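Side-chain contacts in V-type ATPase 116 kDa subunit (Meiothermus ruber, PDB 3RRK), which probably helps the whole V-ATPase pump protons by a rotary mechanism, this chain being the cytoplasmic N-terminal domain of its subunit I: residues E162-A167 with F176-E181; E170-R175 with L198-S203; A132-A137 with E181-Q186; V150-V155 with M222-A227. One frame throughout, in Å; residues are numbered along the deposited sequence.

Contact 1: E162-A167 with F176-E181; sequences EAVRKA and FVLEAE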
# COMPACT_ATOMS: atom_id res chain seq x y z
N GLU A 162 -7.73 40.15 18.33
CA GLU A 162 -7.41 41.52 18.71
C GLU A 162 -5.92 41.76 18.79
O GLU A 162 -5.41 42.74 18.26
CB GLU A 162 -8.07 41.86 20.04
CG GLU A 162 -9.57 41.87 19.92
CD GLU A 162 -10.03 42.42 18.58
OE1 GLU A 162 -9.71 43.59 18.28
OE2 GLU A 162 -10.68 41.67 17.83
N ALA A 163 -5.21 40.86 19.47
CA ALA A 163 -3.77 40.97 19.60
C ALA A 163 -3.13 41.12 18.22
O ALA A 163 -2.16 41.87 18.05
CB ALA A 163 -3.19 39.75 20.34
N VAL A 164 -3.69 40.41 17.25
CA VAL A 164 -3.26 40.46 15.86
C VAL A 164 -3.57 41.82 15.24
O VAL A 164 -2.72 42.46 14.61
CB VAL A 164 -3.99 39.40 15.02
CG1 VAL A 164 -3.73 39.61 13.54
CG2 VAL A 164 -3.58 38.02 15.44
N ARG A 165 -4.82 42.24 15.40
CA ARG A 165 -5.25 43.55 14.95
C ARG A 165 -4.31 44.60 15.54
O ARG A 165 -3.93 45.55 14.85
CB ARG A 165 -6.70 43.81 15.36
CG ARG A 165 -7.20 45.20 15.02
CD ARG A 165 -8.72 45.32 15.18
NE ARG A 165 -9.44 44.98 13.96
CZ ARG A 165 -10.32 43.99 13.84
NH1 ARG A 165 -10.62 43.22 14.88
NH2 ARG A 165 -10.91 43.78 12.67
N LYS A 166 -3.93 44.41 16.80
CA LYS A 166 -3.01 45.34 17.46
C LYS A 166 -1.64 45.31 16.81
O LYS A 166 -1.11 46.36 16.45
CB LYS A 166 -2.89 45.04 18.95
CG LYS A 166 -1.76 45.82 19.62
CD LYS A 166 -1.79 45.70 21.13
CE LYS A 166 -0.57 46.37 21.77
NZ LYS A 166 0.70 45.64 21.45
N ALA A 167 -1.07 44.12 16.67
CA ALA A 167 0.20 43.98 15.96
C ALA A 167 0.14 44.61 14.56
O ALA A 167 0.98 45.44 14.22
CB ALA A 167 0.59 42.51 15.85
N PHE A 176 -4.51 48.05 6.25
CA PHE A 176 -4.88 46.64 6.25
C PHE A 176 -6.34 46.48 6.61
O PHE A 176 -6.96 47.37 7.19
CB PHE A 176 -4.02 45.83 7.24
CG PHE A 176 -4.37 46.07 8.68
CD1 PHE A 176 -5.29 45.26 9.33
CD2 PHE A 176 -3.77 47.10 9.40
CE1 PHE A 176 -5.61 45.47 10.67
CE2 PHE A 176 -4.08 47.33 10.74
CZ PHE A 176 -5.00 46.51 11.38
N VAL A 177 -6.88 45.32 6.27
CA VAL A 177 -8.25 44.96 6.64
C VAL A 177 -8.23 43.59 7.32
O VAL A 177 -7.83 42.59 6.73
CB VAL A 177 -9.17 44.92 5.41
CG1 VAL A 177 -10.51 44.30 5.78
CG2 VAL A 177 -9.36 46.32 4.85
N LEU A 178 -8.66 43.55 8.57
CA LEU A 178 -8.72 42.28 9.28
C LEU A 178 -10.17 41.90 9.57
O LEU A 178 -10.83 42.54 10.38
CB LEU A 178 -7.90 42.34 10.56
CG LEU A 178 -7.84 41.05 11.36
CD1 LEU A 178 -7.40 39.84 10.49
CD2 LEU A 178 -6.93 41.23 12.58
N GLU A 179 -10.66 40.88 8.89
CA GLU A 179 -12.01 40.40 9.11
C GLU A 179 -11.98 38.92 9.40
O GLU A 179 -11.02 38.23 9.05
CB GLU A 179 -12.87 40.70 7.88
CG GLU A 179 -13.08 42.19 7.63
CD GLU A 179 -13.73 42.91 8.81
OE1 GLU A 179 -14.79 42.45 9.27
OE2 GLU A 179 -13.16 43.93 9.27
N ALA A 180 -13.02 38.42 10.06
CA ALA A 180 -13.01 37.05 10.53
C ALA A 180 -14.41 36.47 10.61
O ALA A 180 -15.38 37.20 10.84
CB ALA A 180 -12.33 36.96 11.87
N GLU A 181 -14.50 35.16 10.41
CA GLU A 181 -15.77 34.46 10.50
C GLU A 181 -15.61 33.32 11.47
O GLU A 181 -14.56 32.68 11.51
CB GLU A 181 -16.22 33.94 9.13
CG GLU A 181 -16.94 34.98 8.28
CD GLU A 181 -18.13 35.60 9.01
OE1 GLU A 181 -18.86 34.84 9.68
OE2 GLU A 181 -18.32 36.83 8.90
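In the alpha/beta lobe at one end of this elongated domain, helix 158-172 packs on residues 176-181, which lie mostly on strand 177-182, an outer strand of a three-stranded antiparallel sheet; Val-164 and Arg-165 meet Phe-176 and Leu-178. The axes of the two short segments approach to 9.8 Å at 170°, nearly antiparallel, as expected when the chain turns back directly from helix to strand. Leu-178 is the apolar centre. Its CD2 lies 3.7 Å from Val-164 CG1, the two side chains crossing at about a right angle, and 3.8 Å from Arg-165 CB. Leu-178 also touches Val-191 of the central strand, so the helix lies over the sheet face that these two share. With CG anti to the backbone N (chi1 176°) and a bend at chi3, Arg-165 runs past this leucine toward the strand. Its NH2 approaches the backbone O of Leu-178, at an angle too poor for a hydrogen bond, and stands 4.1 Å from Glu-179 OE2, which lies at the guanidinium edge. On the helix side, NH1 forms a salt bridge with Glu-162 OE2 at 3.3 Å, so acidic groups of both elements border the guanidinium. Phe-176 CZ reaches to 3.8 Å from the backbone O of Arg-165.

Contact 2: E170-R175 with L198-S203; sequences EALADR and LEAARS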
# COMPACT_ATOMS: atom_id res chain seq x y z
N GLU A 170 0.15 48.20 14.60
CA GLU A 170 1.44 48.65 15.07
C GLU A 170 2.39 48.73 13.88
O GLU A 170 3.30 49.56 13.85
CB GLU A 170 1.98 47.66 16.12
CG GLU A 170 2.89 48.26 17.19
CD GLU A 170 3.24 47.28 18.31
OE1 GLU A 170 2.47 46.31 18.52
OE2 GLU A 170 4.28 47.47 18.97
N ALA A 171 2.16 47.88 12.90
CA ALA A 171 3.11 47.67 11.82
C ALA A 171 2.70 48.36 10.53
O ALA A 171 3.55 48.70 9.71
CB ALA A 171 3.30 46.17 11.59
N LEU A 172 1.40 48.55 10.35
CA LEU A 172 0.87 49.05 9.09
C LEU A 172 -0.12 50.20 9.25
O LEU A 172 -0.69 50.68 8.27
CB LEU A 172 0.19 47.91 8.33
CG LEU A 172 1.12 46.79 7.87
CD1 LEU A 172 0.31 45.55 7.49
CD2 LEU A 172 1.99 47.27 6.71
N ALA A 173 -0.32 50.65 10.48
CA ALA A 173 -1.31 51.69 10.78
C ALA A 173 -2.71 51.27 10.32
O ALA A 173 -3.31 50.34 10.85
CB ALA A 173 -0.91 53.02 10.13
N ASP A 174 -3.20 51.98 9.31
CA ASP A 174 -4.54 51.77 8.79
C ASP A 174 -4.52 51.14 7.39
O ASP A 174 -5.54 51.13 6.70
CB ASP A 174 -5.31 53.10 8.74
CG ASP A 174 -4.44 54.27 8.28
OD1 ASP A 174 -3.41 54.05 7.61
OD2 ASP A 174 -4.80 55.44 8.58
N ARG A 175 -3.36 50.64 6.99
CA ARG A 175 -3.21 50.02 5.67
C ARG A 175 -3.38 48.50 5.72
O ARG A 175 -2.50 47.75 5.28
CB ARG A 175 -1.85 50.35 5.05
CG ARG A 175 -1.55 51.82 4.89
CD ARG A 175 -0.08 52.03 4.59
NE ARG A 175 0.75 51.55 5.68
CZ ARG A 175 2.07 51.67 5.73
NH1 ARG A 175 2.72 52.26 4.74
NH2 ARG A 175 2.75 51.19 6.77
N LEU A 198 3.04 42.35 2.06
CA LEU A 198 2.53 41.04 2.43
C LEU A 198 3.39 40.45 3.53
O LEU A 198 2.87 39.91 4.51
CB LEU A 198 2.55 40.12 1.22
CG LEU A 198 1.83 38.80 1.44
CD1 LEU A 198 0.43 39.05 2.02
CD2 LEU A 198 1.78 37.99 0.14
N GLU A 199 4.70 40.57 3.37
CA GLU A 199 5.65 40.04 4.35
C GLU A 199 5.62 40.73 5.70
O GLU A 199 5.89 40.10 6.72
CB GLU A 199 7.06 40.05 3.76
CG GLU A 199 7.15 39.14 2.55
CD GLU A 199 6.50 37.78 2.83
OE1 GLU A 199 6.56 37.34 4.01
OE2 GLU A 199 5.93 37.18 1.88
N ALA A 200 5.28 42.01 5.72
CA ALA A 200 5.18 42.74 6.98
C ALA A 200 4.02 42.21 7.79
O ALA A 200 4.04 42.19 9.02
CB ALA A 200 5.01 44.24 6.72
N ALA A 201 2.98 41.79 7.08
CA ALA A 201 1.80 41.23 7.70
C ALA A 201 2.10 39.80 8.17
O ALA A 201 1.70 39.39 9.26
CB ALA A 201 0.65 41.23 6.70
N ARG A 202 2.81 39.05 7.34
CA ARG A 202 3.21 37.69 7.67
C ARG A 202 4.08 37.69 8.94
O ARG A 202 3.86 36.90 9.86
CB ARG A 202 3.97 37.06 6.51
CG ARG A 202 4.06 35.55 6.59
CD ARG A 202 4.82 34.96 5.42
NE ARG A 202 4.27 35.38 4.13
CZ ARG A 202 3.14 34.93 3.61
NH1 ARG A 202 2.41 34.05 4.28
NH2 ARG A 202 2.73 35.37 2.42
N SER A 203 5.04 38.60 8.99
CA SER A 203 5.88 38.78 10.16
C SER A 203 5.06 39.03 11.43
O SER A 203 5.39 38.53 12.51
CB SER A 203 6.87 39.92 9.94
OG SER A 203 7.34 40.41 11.19
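Leu-172, at the start of a type II' beta turn that runs to Arg-175 with Ala-173 at positive phi (58°), faces Ala-200 and Ala-201 in the first turn of helix 198-206. Helices 158-172 and 198-206 are the two helices of a beta-alpha-beta-beta-alpha unit, and both lie on the same face of its antiparallel sheet. The contact is small and apolar. Leu-172 divides its methyls between two neighbouring residues of the second helix: CD2 approaches Ala-200 CB at 4.3 Å, while CD1 reaches Ala-201 CB at 4.4 Å. The branch of a single leucine therefore straddles successive small residues, whose short side chains probably allow the two segments to come close here. Beneath them Val-193 of the central strand touches both Leu-172 and Ala-201, which makes the group a corner of the core between helices and sheet.

Polar bonds lie around this apolar contact. Glu-199 and Arg-202 form a salt bridge along helix 198-206, and Arg-202 has a second acidic partner in Glu-212. On the turn, Arg-175 folds back alongside Leu-172, whose CA lies at the edge of its guanidinium, and its NH1 also links the two sides through a salt bridge with Glu-197, just ahead of helix 198-206. The carbonyl of Leu-172 is gripped twice from within the turn: Arg-175 N donates to Leu-172 O at 3.0 Å, and Arg-175 NE donates to the same oxygen at 3.1 Å. The two donors come from opposite faces of the carbonyl plane, the NE-H bond being nearly straight at 164°.

Contact 3: A132-A137 with E181-Q186; sequences AEKLAA and EPLENQ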
# COMPACT_ATOMS: atom_id res chain seq x y z
N ALA A 132 -12.76 27.13 3.83
CA ALA A 132 -12.59 27.67 2.48
C ALA A 132 -13.80 28.50 2.02
O ALA A 132 -13.65 29.49 1.30
CB ALA A 132 -12.30 26.55 1.51
N GLU A 133 -15.00 28.09 2.42
CA GLU A 133 -16.20 28.84 2.08
C GLU A 133 -16.14 30.21 2.73
O GLU A 133 -16.27 31.24 2.06
CB GLU A 133 -17.45 28.08 2.53
CG GLU A 133 -18.74 28.84 2.35
CD GLU A 133 -19.96 27.99 2.65
OE1 GLU A 133 -19.91 26.77 2.42
OE2 GLU A 133 -20.98 28.56 3.12
N LYS A 134 -15.90 30.22 4.03
CA LYS A 134 -15.84 31.46 4.80
C LYS A 134 -14.81 32.43 4.24
O LYS A 134 -15.12 33.58 3.94
CB LYS A 134 -15.54 31.17 6.28
CG LYS A 134 -16.57 30.30 7.00
CD LYS A 134 -17.98 30.71 6.66
CE LYS A 134 -18.98 29.99 7.55
NZ LYS A 134 -18.92 30.45 8.96
N LEU A 135 -13.58 31.96 4.09
CA LEU A 135 -12.46 32.78 3.66
C LEU A 135 -12.65 33.34 2.26
O LEU A 135 -12.34 34.50 2.00
CB LEU A 135 -11.16 31.97 3.70
CG LEU A 135 -10.72 31.56 5.10
CD1 LEU A 135 -9.64 30.49 5.01
CD2 LEU A 135 -10.22 32.78 5.85
N ALA A 136 -13.15 32.50 1.37
CA ALA A 136 -13.42 32.91 -0.00
C ALA A 136 -14.34 34.13 -0.04
O ALA A 136 -14.15 35.04 -0.85
CB ALA A 136 -14.04 31.76 -0.79
N ALA A 137 -15.35 34.11 0.83
CA ALA A 137 -16.33 35.17 0.89
C ALA A 137 -15.69 36.41 1.50
O ALA A 137 -15.84 37.52 0.98
CB ALA A 137 -17.50 34.73 1.72
N GLU A 181 -14.50 35.16 10.41
CA GLU A 181 -15.77 34.46 10.50
C GLU A 181 -15.61 33.32 11.47
O GLU A 181 -14.56 32.68 11.51
CB GLU A 181 -16.22 33.94 9.13
CG GLU A 181 -16.94 34.98 8.28
CD GLU A 181 -18.13 35.60 9.01
OE1 GLU A 181 -18.86 34.84 9.68
OE2 GLU A 181 -18.32 36.83 8.90
N PRO A 182 -16.66 33.06 12.25
CA PRO A 182 -16.64 31.99 13.26
C PRO A 182 -16.70 30.60 12.63
O PRO A 182 -17.53 30.33 11.76
CB PRO A 182 -17.91 32.26 14.07
CG PRO A 182 -18.83 32.91 13.09
CD PRO A 182 -17.96 33.74 12.19
N LEU A 183 -15.79 29.74 13.07
CA LEU A 183 -15.85 28.34 12.73
C LEU A 183 -16.47 27.64 13.93
O LEU A 183 -16.82 28.30 14.91
CB LEU A 183 -14.45 27.81 12.44
CG LEU A 183 -14.19 27.38 11.00
CD1 LEU A 183 -15.03 28.17 10.03
CD2 LEU A 183 -12.72 27.50 10.68
N GLU A 184 -16.60 26.32 13.87
CA GLU A 184 -17.19 25.60 14.99
C GLU A 184 -16.46 25.89 16.30
O GLU A 184 -17.10 26.08 17.34
CB GLU A 184 -17.25 24.10 14.69
CG GLU A 184 -18.32 23.71 13.65
CD GLU A 184 -18.42 22.21 13.41
OE1 GLU A 184 -17.40 21.50 13.59
OE2 GLU A 184 -19.51 21.73 13.04
N ASN A 185 -15.14 25.95 16.26
CA ASN A 185 -14.34 26.26 17.44
C ASN A 185 -13.45 27.48 17.23
O ASN A 185 -13.47 28.42 18.02
CB ASN A 185 -13.48 25.07 17.84
CG ASN A 185 -14.14 24.20 18.89
OD1 ASN A 185 -15.25 24.48 19.35
ND2 ASN A 185 -13.47 23.11 19.26
N GLN A 186 -12.67 27.45 16.17
CA GLN A 186 -11.76 28.54 15.85
C GLN A 186 -12.46 29.62 15.02
O GLN A 186 -13.67 29.58 14.81
CB GLN A 186 -10.56 28.00 15.07
CG GLN A 186 -9.80 26.88 15.77
CD GLN A 186 -8.61 26.38 14.98
OE1 GLN A 186 -7.60 27.07 14.84
NE2 GLN A 186 -8.73 25.17 14.44
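Helix 94-138 passes the end of strand 177-182 near its own C-terminal end, bringing the CA atoms of Lys-134 and Glu-181 to 6.4 Å. Beyond Pro-182 the strand runs into a tight turn, in which Leu-183 N donates to Gln-186 O at 2.7 Å. Within residues 132-137, Lys-134 makes all the contacts with 181-186, and different parts of its chain meet different residues. Nearest the backbone, Lys-134 CB lies 4.0 Å from Glu-181 CB. One carbon further on, CG meets Leu-183 CD1 at 4.0 Å, the two side chains sliding past each other in opposite directions. Bends at chi2 (-43°) and chi4 (69°) then fold the aliphatic chain so that the ammonium group ends beside the strand backbone: NZ makes a weak hydrogen bond to Pro-182 O, 3.1 Å away. Glu-181 OE1 remains 4.4 Å from that NZ, beyond a salt bridge, though its charge probably still favours the ammonium electrostatically. The lysine thus spends its carbons on apolar contacts and its amine on a main-chain acceptor. Close by, the backbone N of Gln-186 bonds a molecule of 2-[N-cyclohexylamino]ethane sulfonic acid, probably carried over from crystallisation. The whole arrangement sets a long helix against a beta hairpin, with strands 177-182 and 187-194 as its arms and residues 183-186 at its turn.

Contact 4: V150-V155 with M222-A227; sequences VIPFLV and MPLGKA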
# COMPACT_ATOMS: atom_id res chain seq x y z
N VAL A 150 -3.38 38.85 0.23
CA VAL A 150 -4.21 38.33 1.30
C VAL A 150 -3.55 37.16 2.03
O VAL A 150 -2.73 36.44 1.47
CB VAL A 150 -5.57 37.86 0.79
CG1 VAL A 150 -6.13 38.88 -0.18
CG2 VAL A 150 -5.45 36.48 0.14
N ILE A 151 -3.92 37.01 3.29
CA ILE A 151 -3.49 35.87 4.07
C ILE A 151 -4.67 35.35 4.86
O ILE A 151 -5.21 36.06 5.71
CB ILE A 151 -2.40 36.22 5.09
CG1 ILE A 151 -1.18 36.83 4.39
CG2 ILE A 151 -1.97 34.98 5.82
CD1 ILE A 151 -0.12 37.32 5.37
N PRO A 152 -5.09 34.12 4.56
CA PRO A 152 -6.04 33.41 5.41
C PRO A 152 -5.25 32.78 6.54
O PRO A 152 -4.08 32.45 6.36
CB PRO A 152 -6.59 32.33 4.49
CG PRO A 152 -5.46 32.03 3.58
CD PRO A 152 -4.67 33.31 3.40
N PHE A 153 -5.87 32.65 7.71
CA PHE A 153 -5.21 32.01 8.84
C PHE A 153 -6.22 31.76 9.96
O PHE A 153 -7.21 32.46 10.07
CB PHE A 153 -4.05 32.87 9.34
CG PHE A 153 -4.47 34.16 10.00
CD1 PHE A 153 -4.76 35.28 9.24
CD2 PHE A 153 -4.57 34.24 11.38
CE1 PHE A 153 -5.14 36.46 9.85
CE2 PHE A 153 -4.95 35.42 11.99
CZ PHE A 153 -5.24 36.53 11.23
N LEU A 154 -5.97 30.74 10.77
CA LEU A 154 -6.90 30.40 11.85
C LEU A 154 -6.47 30.97 13.19
O LEU A 154 -5.28 31.11 13.49
CB LEU A 154 -7.06 28.89 11.96
CG LEU A 154 -7.67 28.10 10.81
CD1 LEU A 154 -7.67 26.62 11.17
CD2 LEU A 154 -9.08 28.58 10.51
N VAL A 155 -7.45 31.30 14.00
CA VAL A 155 -7.20 31.91 15.29
C VAL A 155 -8.27 31.36 16.21
O VAL A 155 -9.39 31.12 15.78
CB VAL A 155 -7.26 33.46 15.20
CG1 VAL A 155 -8.70 33.94 15.15
CG2 VAL A 155 -6.54 34.09 16.35
N MET A 222 -4.15 27.80 -5.30
CA MET A 222 -5.31 28.45 -5.89
C MET A 222 -5.70 29.66 -5.10
O MET A 222 -5.41 29.77 -3.91
CB MET A 222 -6.52 27.52 -5.93
CG MET A 222 -6.39 26.32 -6.84
SD MET A 222 -7.92 25.35 -6.82
CE MET A 222 -7.37 23.83 -7.58
N PRO A 223 -6.39 30.60 -5.77
CA PRO A 223 -7.03 31.68 -5.02
C PRO A 223 -8.14 31.08 -4.19
O PRO A 223 -8.78 30.13 -4.64
CB PRO A 223 -7.63 32.56 -6.13
CG PRO A 223 -6.86 32.20 -7.37
CD PRO A 223 -6.49 30.77 -7.23
N LEU A 224 -8.33 31.60 -2.98
CA LEU A 224 -9.47 31.25 -2.14
C LEU A 224 -10.70 30.93 -2.97
O LEU A 224 -11.26 29.84 -2.87
CB LEU A 224 -9.81 32.41 -1.21
CG LEU A 224 -8.78 32.63 -0.12
CD1 LEU A 224 -8.53 31.28 0.51
CD2 LEU A 224 -7.51 33.22 -0.71
N GLY A 225 -11.10 31.88 -3.80
CA GLY A 225 -12.33 31.77 -4.55
C GLY A 225 -12.39 30.53 -5.42
O GLY A 225 -13.41 29.85 -5.45
N LYS A 226 -11.32 30.26 -6.15
CA LYS A 226 -11.30 29.09 -7.01
C LYS A 226 -11.33 27.82 -6.17
O LYS A 226 -12.11 26.90 -6.45
CB LYS A 226 -10.08 29.13 -7.94
CG LYS A 226 -10.01 30.38 -8.81
CD LYS A 226 -9.57 30.05 -10.23
CE LYS A 226 -9.54 31.29 -11.11
NZ LYS A 226 -9.31 30.93 -12.54
N ALA A 227 -10.50 27.77 -5.13
CA ALA A 227 -10.41 26.63 -4.23
C ALA A 227 -11.77 26.23 -3.65
O ALA A 227 -12.16 25.06 -3.70
CB ALA A 227 -9.43 26.93 -3.10
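Leu-224, near the beginning of the long helix 224-281, bridges to Val-150 and Pro-152 of strand 148-155, an outer strand of the three-stranded sheet of the lobe. Its CB sets out toward the strand. A chi1 of -70°, with CG anti to the carbonyl carbon and beside the backbone N, directs CG, where the chain forks, toward the strand, and the two methyls then find different residues. CD2 meets Val-150 CG2 at 3.9 Å, leucine and valine reaching toward each other tip to tip. CD1 comes to the proline ring, 4.4 Å from Pro-152 CG. Val-150 and Pro-152 stand two positions apart and point to the same side of the strand, so the leucine fork addresses one face of the sheet. That face is opposite to the one on which Ile-151 and Phe-153 meet helix 198-206. The backbones stay well separated, with CA atoms of Pro-152 and Leu-224 8.6 Å apart, and the side chains alone span the distance. Ala-227 N donates to Pro-223 O at 3.0 Å, a helical i to i+4 bond that spans Leu-224, and Gly-225 N hydrogen-bonds to Asp-143 OD2. Between the two segments the chemistry is wholly aliphatic. Methyl and ring carbons attract by dispersion and by the shedding of water; the contact is small and without directional bonds, so by itself it probably sets no precise angle between helix and strand.

Followed from the N terminus, the chain first meets contact 3, whose loop opens on helix 94-138 and closes at residues 181-186. Contact 4 opens next, on strand 148-155, and closes last, where helix 224-281 begins; it therefore crosses contact 3. Contact 1 makes the shortest loop, from helix 158-172 to the following strand, and lies within the spans of both contacts 3 and 4. Contact 2 starts on the same helix but ends on helix 198-206, crossing contacts 1 and 3 while staying within contact 4. Contact 1 ties helix 158-172 to the sheet and contact 2 ties it to helix 198-206; contacts 3 and 4 fasten the long helices to the lobe.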